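Local coordinates for protein succinate-semialdehyde dehydrogenase (Streptococcus pyogenes MGAS1882, PDB 4OGD) that probably oxidises succinic semialdehyde to succinate, binding NADP+ as its cofactor in the manner of the aldehyde dehydrogenase family, at residues 65-74 against 159-170; 320-331 against 345-356. All coordinates share one frame; numbering follows the deposited sequence.

Interaction 1: 65-74 against 159-170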
loop_
_atom_site.group_PDB
_atom_site.type_symbol
_atom_site.label_atom_id
_atom_site.label_comp_id
_atom_site.label_asym_id
_atom_site.label_seq_id
_atom_site.Cartn_x
_atom_site.Cartn_y
_atom_site.Cartn_z
ATOM N N LYS A 65 16.824 -21.334 24.048
ATOM C CA LYS A 65 16.647 -22.271 22.937
ATOM C C LYS A 65 16.465 -21.514 21.622
ATOM O O LYS A 65 17.121 -21.812 20.632
ATOM C CB LYS A 65 15.445 -23.201 23.175
ATOM C CG LYS A 65 14.949 -23.921 21.911
ATOM C CD LYS A 65 13.602 -24.635 22.124
ATOM C CE LYS A 65 12.977 -25.069 20.804
ATOM N NZ LYS A 65 11.755 -25.904 21.027
ATOM N N TYR A 66 15.576 -20.528 21.620
ATOM C CA TYR A 66 15.314 -19.777 20.392
ATOM C C TYR A 66 16.492 -18.882 20.017
ATOM O O TYR A 66 16.816 -18.728 18.837
ATOM C CB TYR A 66 14.018 -18.984 20.528
ATOM C CG TYR A 66 12.817 -19.896 20.504
ATOM C CD1 TYR A 66 12.371 -20.446 19.314
ATOM C CD2 TYR A 66 12.150 -20.226 21.677
ATOM C CE1 TYR A 66 11.278 -21.297 19.282
ATOM C CE2 TYR A 66 11.063 -21.078 21.662
ATOM C CZ TYR A 66 10.630 -21.608 20.462
ATOM O OH TYR A 66 9.550 -22.455 20.439
ATOM N N ALA A 67 17.133 -18.293 21.023
ATOM C CA ALA A 67 18.323 -17.482 20.782
ATOM C C ALA A 67 19.410 -18.311 20.111
ATOM O O ALA A 67 20.018 -17.868 19.133
ATOM C CB ALA A 67 18.836 -16.886 22.078
ATOM N N GLU A 68 19.663 -19.511 20.629
ATOM C CA GLU A 68 20.710 -20.345 20.038
ATOM C C GLU A 68 20.380 -20.793 18.607
ATOM O O GLU A 68 21.275 -20.915 17.764
ATOM C CB GLU A 68 21.026 -21.560 20.926
ATOM C CG GLU A 68 22.120 -22.441 20.326
ATOM C CD GLU A 68 22.647 -23.499 21.275
ATOM O OE1 GLU A 68 22.199 -23.554 22.444
ATOM O OE2 GLU A 68 23.519 -24.281 20.837
ATOM N N ILE A 69 19.103 -21.050 18.336
ATOM C CA ILE A 69 18.673 -21.424 16.991
ATOM C C ILE A 69 19.066 -20.327 16.004
ATOM O O ILE A 69 19.573 -20.602 14.912
ATOM C CB ILE A 69 17.156 -21.671 16.944
ATOM C CG1 ILE A 69 16.840 -23.039 17.553
ATOM C CG2 ILE A 69 16.634 -21.599 15.511
ATOM C CD1 ILE A 69 15.360 -23.305 17.725
ATOM N N MET A 70 18.869 -19.078 16.407
ATOM C CA MET A 70 19.225 -17.963 15.532
ATOM C C MET A 70 20.741 -17.825 15.343
ATOM O O MET A 70 21.220 -17.630 14.223
ATOM C CB MET A 70 18.615 -16.666 16.044
ATOM C CG MET A 70 17.113 -16.644 15.935
ATOM S SD MET A 70 16.458 -15.009 16.309
ATOM C CE MET A 70 16.025 -15.193 18.035
ATOM N N THR A 71 21.491 -17.948 16.433
ATOM C CA THR A 71 22.954 -17.906 16.356
ATOM C C THR A 71 23.508 -19.016 15.457
ATOM O O THR A 71 24.374 -18.774 14.605
ATOM C CB THR A 71 23.574 -18.022 17.757
ATOM O OG1 THR A 71 23.218 -16.873 18.538
ATOM C CG2 THR A 71 25.104 -18.134 17.659
ATOM N N LYS A 72 23.011 -20.236 15.640
ATOM C CA LYS A 72 23.475 -21.353 14.823
ATOM C C LYS A 72 23.083 -21.242 13.344
ATOM O O LYS A 72 23.798 -21.747 12.481
ATOM C CB LYS A 72 23.051 -22.699 15.436
ATOM C CG LYS A 72 23.677 -22.975 16.821
ATOM C CD LYS A 72 25.195 -23.156 16.736
ATOM C CE LYS A 72 25.866 -23.150 18.117
ATOM N NZ LYS A 72 25.491 -24.334 18.959
ATOM N N ASP A 73 21.973 -20.566 13.049
ATOM C CA ASP A 73 21.543 -20.362 11.658
ATOM C C ASP A 73 22.379 -19.290 10.957
ATOM O O ASP A 73 22.936 -19.514 9.871
ATOM C CB ASP A 73 20.068 -19.913 11.592
ATOM C CG ASP A 73 19.084 -21.075 11.414
ATOM O OD1 ASP A 73 19.491 -22.252 11.287
ATOM O OD2 ASP A 73 17.870 -20.787 11.386
ATOM N N MET A 74 22.459 -18.118 11.566
ATOM C CA MET A 74 22.997 -16.975 10.834
ATOM C C MET A 74 24.146 -16.237 11.512
ATOM O O MET A 74 24.617 -15.221 10.999
ATOM C CB MET A 74 21.866 -16.024 10.412
ATOM C CG MET A 74 20.905 -15.619 11.520
ATOM S SD MET A 74 21.637 -14.520 12.732
ATOM C CE MET A 74 22.065 -13.125 11.677
ATOM N N ILE A 159 19.117 -19.535 4.421
ATOM C CA ILE A 159 20.111 -19.841 5.447
ATOM C C ILE A 159 19.569 -19.863 6.877
ATOM O O ILE A 159 20.313 -20.180 7.810
ATOM C CB ILE A 159 21.332 -18.899 5.383
ATOM C CG1 ILE A 159 20.927 -17.450 5.672
ATOM C CG2 ILE A 159 22.032 -19.036 4.041
ATOM C CD1 ILE A 159 22.086 -16.577 6.121
ATOM N N CYS A 160 18.288 -19.550 7.072
ATOM C CA CYS A 160 17.731 -19.715 8.419
ATOM C C CYS A 160 16.508 -20.646 8.470
ATOM O O CYS A 160 15.444 -20.281 8.975
ATOM C CB CYS A 160 17.486 -18.367 9.118
ATOM S SG CYS A 160 16.373 -17.228 8.296
ATOM N N PRO A 161 16.668 -21.874 7.965
ATOM C CA PRO A 161 15.513 -22.770 7.919
ATOM C C PRO A 161 15.104 -23.306 9.289
ATOM O O PRO A 161 13.929 -23.594 9.470
ATOM C CB PRO A 161 15.992 -23.905 7.011
ATOM C CG PRO A 161 17.478 -23.935 7.213
ATOM C CD PRO A 161 17.898 -22.521 7.468
ATOM N N ARG A 162 16.032 -23.445 10.234
ATOM C CA ARG A 162 15.632 -23.895 11.569
ATOM C C ARG A 162 14.847 -22.805 12.299
ATOM O O ARG A 162 13.866 -23.095 12.986
ATOM C CB ARG A 162 16.838 -24.348 12.398
ATOM C CG ARG A 162 16.473 -24.860 13.787
ATOM C CD ARG A 162 15.546 -26.070 13.777
ATOM N NE ARG A 162 15.247 -26.445 15.156
ATOM C CZ ARG A 162 14.035 -26.713 15.630
ATOM N NH1 ARG A 162 12.977 -26.694 14.834
ATOM N NH2 ARG A 162 13.889 -27.018 16.914
ATOM N N SER A 163 15.261 -21.553 12.126
ATOM C CA SER A 163 14.506 -20.430 12.684
ATOM C C SER A 163 13.078 -20.465 12.148
ATOM O O SER A 163 12.112 -20.349 12.906
ATOM C CB SER A 163 15.176 -19.094 12.339
ATOM O OG SER A 163 16.505 -19.017 12.856
ATOM N N ALA A 164 12.947 -20.659 10.836
ATOM C CA ALA A 164 11.646 -20.628 10.180
ATOM C C ALA A 164 10.778 -21.785 10.630
ATOM O O ALA A 164 9.597 -21.615 10.930
ATOM C CB ALA A 164 11.824 -20.677 8.670
ATOM N N GLN A 165 11.361 -22.976 10.650
ATOM C CA GLN A 165 10.618 -24.161 11.050
ATOM C C GLN A 165 10.179 -24.081 12.513
ATOM O O GLN A 165 9.034 -24.394 12.847
ATOM C CB GLN A 165 11.488 -25.397 10.839
ATOM C CG GLN A 165 10.903 -26.667 11.431
ATOM C CD GLN A 165 11.885 -27.819 11.390
ATOM O OE1 GLN A 165 12.888 -27.829 12.114
ATOM N NE2 GLN A 165 11.605 -28.797 10.533
ATOM N N SER A 166 11.089 -23.652 13.382
ATOM C CA SER A 166 10.789 -23.566 14.805
ATOM C C SER A 166 9.748 -22.496 15.115
ATOM O O SER A 166 9.062 -22.580 16.129
ATOM C CB SER A 166 12.059 -23.315 15.617
ATOM O OG SER A 166 12.675 -22.084 15.264
ATOM N N PHE A 167 9.629 -21.479 14.260
ATOM C CA PHE A 167 8.622 -20.456 14.505
ATOM C C PHE A 167 7.222 -21.041 14.328
ATOM O O PHE A 167 6.331 -20.823 15.163
ATOM C CB PHE A 167 8.814 -19.223 13.608
ATOM C CG PHE A 167 8.038 -18.013 14.078
ATOM C CD1 PHE A 167 6.672 -17.897 13.821
ATOM C CD2 PHE A 167 8.668 -17.012 14.805
ATOM C CE1 PHE A 167 5.959 -16.795 14.273
ATOM C CE2 PHE A 167 7.966 -15.910 15.257
ATOM C CZ PHE A 167 6.612 -15.795 14.985
ATOM N N GLU A 168 7.029 -21.791 13.248
ATOM C CA GLU A 168 5.784 -22.531 13.064
ATOM C C GLU A 168 5.523 -23.462 14.248
ATOM O O GLU A 168 4.407 -23.513 14.755
ATOM C CB GLU A 168 5.794 -23.343 11.765
ATOM C CG GLU A 168 4.530 -24.193 11.595
ATOM C CD GLU A 168 4.567 -25.085 10.371
ATOM O OE1 GLU A 168 5.162 -24.693 9.352
ATOM O OE2 GLU A 168 4.005 -26.198 10.430
ATOM N N GLU A 169 6.553 -24.174 14.695
ATOM C CA GLU A 169 6.407 -25.107 15.819
ATOM C C GLU A 169 5.999 -24.381 17.099
ATOM O O GLU A 169 5.177 -24.883 17.878
ATOM C CB GLU A 169 7.707 -25.896 16.028
ATOM C CG GLU A 169 7.943 -26.934 14.942
ATOM C CD GLU A 169 9.366 -27.466 14.904
ATOM O OE1 GLU A 169 10.219 -26.984 15.676
ATOM O OE2 GLU A 169 9.617 -28.384 14.096
ATOM N N LEU A 170 6.588 -23.205 17.313
ATOM C CA LEU A 170 6.261 -22.349 18.451
ATOM C C LEU A 170 4.777 -21.983 18.484
ATOM O O LEU A 170 4.117 -22.077 19.527
ATOM C CB LEU A 170 7.110 -21.075 18.388
ATOM C CG LEU A 170 6.750 -19.874 19.269
ATOM C CD1 LEU A 170 6.914 -20.205 20.749
ATOM C CD2 LEU A 170 7.587 -18.651 18.904
HETATM O O HOH W 1 9.704 -24.326 18.380
HETATM O O HOH W 2 22.836 -21.241 7.824
#
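Ile69 lies across Arg162, its CG2 3.7 Å from Arg162 CG, while its CD1 lies over one face of the guanidinium group. CG1 stands beside the backbone N (chi1 -77°) with CD1 extended beyond it, which carries the methyl along the partner helix as far as Ser166, 3.8 Å from CD1 to Ser166 OG. The arginine chain bends at chi2 (60°), so that its plane lies against its own helix: Ser166 CB sits over that same face, and NH1 makes a salt bridge to Glu169 OE1 of 2.9 Å, nearly in the guanidinium plane.

Asp73 makes the polar joint. Its OD2 accepts two bonds from Ser163, from N (2.8 Å) on the syn side and from OG (2.7 Å) on the anti side, both donors somewhat out of the carboxylate plane. The start of helix 161-173, with Cys160 at its N-cap, thus receives a carboxylate from another helix, and the helix dipole would probably favour the charged form. OD1 is hydrogen-bonded to Thr5 OG1, so both carboxylate oxygens are held. At the far end Tyr66 brings its OH 3.5 Å from Leu170 CB, and a water donates to both that hydroxyl and Ser166 O. Ser166 OG is hydrogen-bonded to Tyr135 OH, and the Tyr135 ring also meets that of Tyr66.

The two helices run roughly antiparallel, 151° between their directions and 8.8 Å apart at closest approach. Helix 161-173 packs with Phe167 and Ala164 on strand 181-183, the outermost strand of the parallel part of the Rossmann-type sheet; helix 63-74 leans with Ala67 and Met70 on helix 78-103, and Tyr66 and Leu170 both reach helix 45-61.

Interaction 2: 320-331 against 345-356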
loop_
_atom_site.group_PDB
_atom_site.type_symbol
_atom_site.label_atom_id
_atom_site.label_comp_id
_atom_site.label_asym_id
_atom_site.label_seq_id
_atom_site.Cartn_x
_atom_site.Cartn_y
_atom_site.Cartn_z
ATOM N N LEU A 320 36.118 -2.183 -3.894
ATOM C CA LEU A 320 35.538 -1.265 -4.872
ATOM C C LEU A 320 35.709 0.180 -4.417
ATOM O O LEU A 320 36.051 1.053 -5.215
ATOM C CB LEU A 320 34.054 -1.578 -5.087
ATOM C CG LEU A 320 33.363 -0.770 -6.191
ATOM C CD1 LEU A 320 33.969 -1.107 -7.550
ATOM C CD2 LEU A 320 31.858 -1.004 -6.200
ATOM N N ALA A 321 35.470 0.429 -3.133
ATOM C CA ALA A 321 35.625 1.770 -2.579
ATOM C C ALA A 321 37.046 2.287 -2.763
ATOM O O ALA A 321 37.250 3.420 -3.189
ATOM C CB ALA A 321 35.252 1.788 -1.102
ATOM N N LEU A 322 38.022 1.453 -2.418
ATOM C CA LEU A 322 39.423 1.849 -2.502
ATOM C C LEU A 322 39.896 1.974 -3.947
ATOM O O LEU A 322 40.684 2.872 -4.271
ATOM C CB LEU A 322 40.302 0.857 -1.736
ATOM C CG LEU A 322 39.907 0.674 -0.270
ATOM C CD1 LEU A 322 40.783 -0.374 0.406
ATOM C CD2 LEU A 322 39.970 1.997 0.489
ATOM N N ASP A 323 39.415 1.081 -4.809
ATOM C CA ASP A 323 39.774 1.116 -6.224
ATOM C C ASP A 323 39.264 2.389 -6.891
ATOM O O ASP A 323 39.793 2.817 -7.919
ATOM C CB ASP A 323 39.244 -0.117 -6.962
ATOM C CG ASP A 323 40.025 -1.382 -6.636
ATOM O OD1 ASP A 323 41.021 -1.305 -5.889
ATOM O OD2 ASP A 323 39.643 -2.457 -7.146
ATOM N N HIS A 324 38.238 2.998 -6.305
ATOM C CA HIS A 324 37.681 4.229 -6.848
ATOM C C HIS A 324 38.065 5.472 -6.051
ATOM O O HIS A 324 37.420 6.515 -6.174
ATOM C CB HIS A 324 36.162 4.112 -6.996
ATOM C CG HIS A 324 35.744 3.245 -8.139
ATOM N ND1 HIS A 324 35.371 3.757 -9.367
ATOM C CD2 HIS A 324 35.662 1.899 -8.257
ATOM C CE1 HIS A 324 35.066 2.765 -10.181
ATOM N NE2 HIS A 324 35.235 1.624 -9.533
ATOM N N GLY A 325 39.104 5.351 -5.226
ATOM C CA GLY A 325 39.743 6.508 -4.617
ATOM C C GLY A 325 39.450 6.818 -3.158
ATOM O O GLY A 325 39.873 7.854 -2.647
ATOM N N ALA A 326 38.729 5.935 -2.476
ATOM C CA ALA A 326 38.428 6.158 -1.070
ATOM C C ALA A 326 39.664 5.920 -0.210
ATOM O O ALA A 326 40.598 5.228 -0.626
ATOM C CB ALA A 326 37.281 5.254 -0.617
ATOM N N GLU A 327 39.661 6.481 0.993
ATOM C CA GLU A 327 40.778 6.311 1.915
ATOM C C GLU A 327 40.494 5.203 2.922
ATOM O O GLU A 327 39.431 5.188 3.549
ATOM C CB GLU A 327 41.070 7.620 2.660
ATOM C CG GLU A 327 42.156 7.474 3.724
ATOM C CD GLU A 327 42.371 8.731 4.544
ATOM O OE1 GLU A 327 41.588 9.699 4.399
ATOM O OE2 GLU A 327 43.333 8.755 5.341
ATOM N N LEU A 328 41.441 4.277 3.077
ATOM C CA LEU A 328 41.347 3.273 4.134
ATOM C C LEU A 328 41.841 3.882 5.436
ATOM O O LEU A 328 43.040 4.101 5.624
ATOM C CB LEU A 328 42.138 2.007 3.792
ATOM C CG LEU A 328 41.999 0.859 4.806
ATOM C CD1 LEU A 328 40.554 0.389 4.919
ATOM C CD2 LEU A 328 42.894 -0.312 4.439
ATOM N N VAL A 329 40.901 4.172 6.328
ATOM C CA VAL A 329 41.204 4.829 7.593
ATOM C C VAL A 329 41.644 3.822 8.650
ATOM O O VAL A 329 42.586 4.067 9.411
ATOM C CB VAL A 329 39.983 5.625 8.098
ATOM C CG1 VAL A 329 40.188 6.105 9.524
ATOM C CG2 VAL A 329 39.683 6.800 7.166
ATOM N N TYR A 330 40.962 2.684 8.690
ATOM C CA TYR A 330 41.262 1.657 9.684
ATOM C C TYR A 330 40.821 0.283 9.210
ATOM O O TYR A 330 39.807 0.154 8.528
ATOM C CB TYR A 330 40.583 1.976 11.021
ATOM C CG TYR A 330 40.697 0.834 12.007
ATOM C CD1 TYR A 330 41.873 0.626 12.715
ATOM C CD2 TYR A 330 39.642 -0.054 12.204
ATOM C CE1 TYR A 330 41.993 -0.417 13.598
ATOM C CE2 TYR A 330 39.755 -1.106 13.083
ATOM C CZ TYR A 330 40.930 -1.279 13.779
ATOM O OH TYR A 330 41.049 -2.322 14.662
ATOM N N GLY A 331 41.584 -0.743 9.576
ATOM C CA GLY A 331 41.172 -2.114 9.348
ATOM C C GLY A 331 41.397 -2.585 7.929
ATOM O O GLY A 331 42.430 -2.296 7.317
ATOM N N THR A 345 36.099 -2.044 9.698
ATOM C CA THR A 345 36.896 -1.334 8.714
ATOM C C THR A 345 36.283 0.051 8.571
ATOM O O THR A 345 35.062 0.186 8.605
ATOM C CB THR A 345 36.848 -2.078 7.369
ATOM O OG1 THR A 345 37.372 -3.403 7.537
ATOM C CG2 THR A 345 37.650 -1.347 6.298
ATOM N N ILE A 346 37.118 1.082 8.453
ATOM C CA ILE A 346 36.616 2.439 8.287
ATOM C C ILE A 346 37.155 3.015 6.992
ATOM O O ILE A 346 38.356 2.946 6.734
ATOM C CB ILE A 346 37.028 3.361 9.454
ATOM C CG1 ILE A 346 36.529 2.782 10.781
ATOM C CG2 ILE A 346 36.477 4.781 9.242
ATOM C CD1 ILE A 346 37.053 3.494 12.015
ATOM N N ILE A 347 36.264 3.567 6.177
ATOM C CA ILE A 347 36.673 4.277 4.970
ATOM C C ILE A 347 36.195 5.722 4.994
ATOM O O ILE A 347 35.237 6.065 5.680
ATOM C CB ILE A 347 36.145 3.603 3.700
ATOM C CG1 ILE A 347 34.611 3.533 3.724
ATOM C CG2 ILE A 347 36.774 2.224 3.541
ATOM C CD1 ILE A 347 33.988 2.990 2.441
ATOM N N ALA A 348 36.883 6.570 4.238
ATOM C CA ALA A 348 36.495 7.966 4.106
ATOM C C ALA A 348 36.845 8.419 2.694
ATOM O O ALA A 348 37.236 7.603 1.858
ATOM C CB ALA A 348 37.205 8.819 5.153
ATOM N N GLY A 349 36.692 9.709 2.419
ATOM C CA GLY A 349 37.010 10.240 1.106
ATOM C C GLY A 349 36.194 9.681 -0.051
ATOM O O GLY A 349 36.699 9.572 -1.170
ATOM N N LEU A 350 34.938 9.321 0.204
ATOM C CA LEU A 350 34.054 8.910 -0.877
ATOM C C LEU A 350 33.586 10.136 -1.658
ATOM O O LEU A 350 33.066 11.088 -1.077
ATOM C CB LEU A 350 32.840 8.146 -0.332
ATOM C CG LEU A 350 33.117 6.768 0.285
ATOM C CD1 LEU A 350 31.950 6.332 1.165
ATOM C CD2 LEU A 350 33.375 5.721 -0.789
ATOM N N THR A 351 33.779 10.108 -2.972
ATOM C CA THR A 351 33.240 11.137 -3.852
ATOM C C THR A 351 32.051 10.569 -4.619
ATOM O O THR A 351 31.833 9.354 -4.637
ATOM C CB THR A 351 34.312 11.658 -4.840
ATOM O OG1 THR A 351 34.755 10.588 -5.684
ATOM C CG2 THR A 351 35.498 12.209 -4.081
ATOM N N LYS A 352 31.288 11.442 -5.264
ATOM C CA LYS A 352 30.046 11.021 -5.912
ATOM C C LYS A 352 30.237 10.059 -7.078
ATOM O O LYS A 352 29.323 9.307 -7.426
ATOM C CB LYS A 352 29.242 12.232 -6.356
ATOM C CG LYS A 352 28.670 13.015 -5.208
ATOM C CD LYS A 352 27.889 14.194 -5.729
ATOM C CE LYS A 352 27.397 15.064 -4.604
ATOM N NZ LYS A 352 26.685 16.256 -5.148
ATOM N N ASP A 353 31.420 10.078 -7.680
ATOM C CA ASP A 353 31.714 9.181 -8.790
ATOM C C ASP A 353 32.201 7.825 -8.299
ATOM O O ASP A 353 32.439 6.918 -9.096
ATOM C CB ASP A 353 32.751 9.813 -9.714
ATOM C CG ASP A 353 33.785 10.606 -8.954
ATOM O OD1 ASP A 353 34.043 11.766 -9.344
ATOM O OD2 ASP A 353 34.328 10.076 -7.961
ATOM N N ASN A 354 32.340 7.695 -6.980
ATOM C CA ASN A 354 32.678 6.419 -6.356
ATOM C C ASN A 354 31.374 5.673 -6.094
ATOM O O ASN A 354 30.503 6.187 -5.400
ATOM C CB ASN A 354 33.428 6.671 -5.043
ATOM C CG ASN A 354 34.045 5.410 -4.456
ATOM O OD1 ASN A 354 33.445 4.339 -4.483
ATOM N ND2 ASN A 354 35.249 5.543 -3.909
ATOM N N PRO A 355 31.224 4.468 -6.661
ATOM C CA PRO A 355 29.960 3.731 -6.530
ATOM C C PRO A 355 29.536 3.543 -5.075
ATOM O O PRO A 355 28.340 3.586 -4.774
ATOM C CB PRO A 355 30.287 2.375 -7.154
ATOM C CG PRO A 355 31.371 2.670 -8.128
ATOM C CD PRO A 355 32.202 3.750 -7.498
ATOM N N ILE A 356 30.506 3.358 -4.186
ATOM C CA ILE A 356 30.215 3.105 -2.776
ATOM C C ILE A 356 29.600 4.334 -2.060
ATOM O O ILE A 356 28.941 4.197 -1.027
ATOM C CB ILE A 356 31.469 2.514 -2.058
ATOM C CG1 ILE A 356 31.825 1.156 -2.676
ATOM C CG2 ILE A 356 31.253 2.354 -0.559
ATOM C CD1 ILE A 356 30.688 0.121 -2.606
HETATM O O HOH W 3 37.411 9.574 -5.688
#
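Ala321 O is gripped by three N-H groups: His324 N and Ala326 N from the end of its own helix, and Asn354 ND2 from across the contact at 3.0 Å. The Ala326 bond belongs to a Schellman motif that ends helix 308-323, with Gly325 at C-prime, and the chain then enters an antiparallel strand pair, 327-330 against 345-348, the former outermost in the seven-stranded mixed sheet of the aldehyde dehydrogenase fold. Asn354 ND2 approaches on a lone pair in the carbonyl plane. Its CG is anti to the backbone N (chi1 -169°), which carries the amide to the C-terminal end of helix 308-323, while OD1 accepts from Ile356 N in an Asx turn; both ends of the amide are therefore engaged and its rotation is fixed.

In the strands a classic beta bulge puts Val329 N and Tyr330 N on the one acceptor Ile346 O, both from the same face of its plane, at 2.9 and 3.3 Å. Val329 CG2 meets Ala348 CB, and Ile346 CG2 lies against Val329 CB. Ala321 CB touches both Ile347 CD1 and Ile356 CG1. Over one face of the His324 ring stands Pro355, a CH-pi contact with CD 3.8 Å from the ring centroid.

In the fold
From the N terminus, helix 63-74 comes first; interaction 1 closes when the chain, having passed through helix 78-103 and the first strands of the six-stranded sheet, returns in helix 161-173. Interaction 2 opens much later and closes a short loop of 13 residues with neither helix nor strand between its segments. The two are in series, neither nested nor crossing, with centres 36 Å apart and nearest atoms about 18 Å apart. Interaction 1 joins helix 63-74 to helix 161-173, which itself lies on the six-stranded Rossmann-type sheet. Interaction 2 adds the edge strand 327-330 to the seven-stranded sheet, where strand 345-348 hydrogen-bonds onward to strand 365-371.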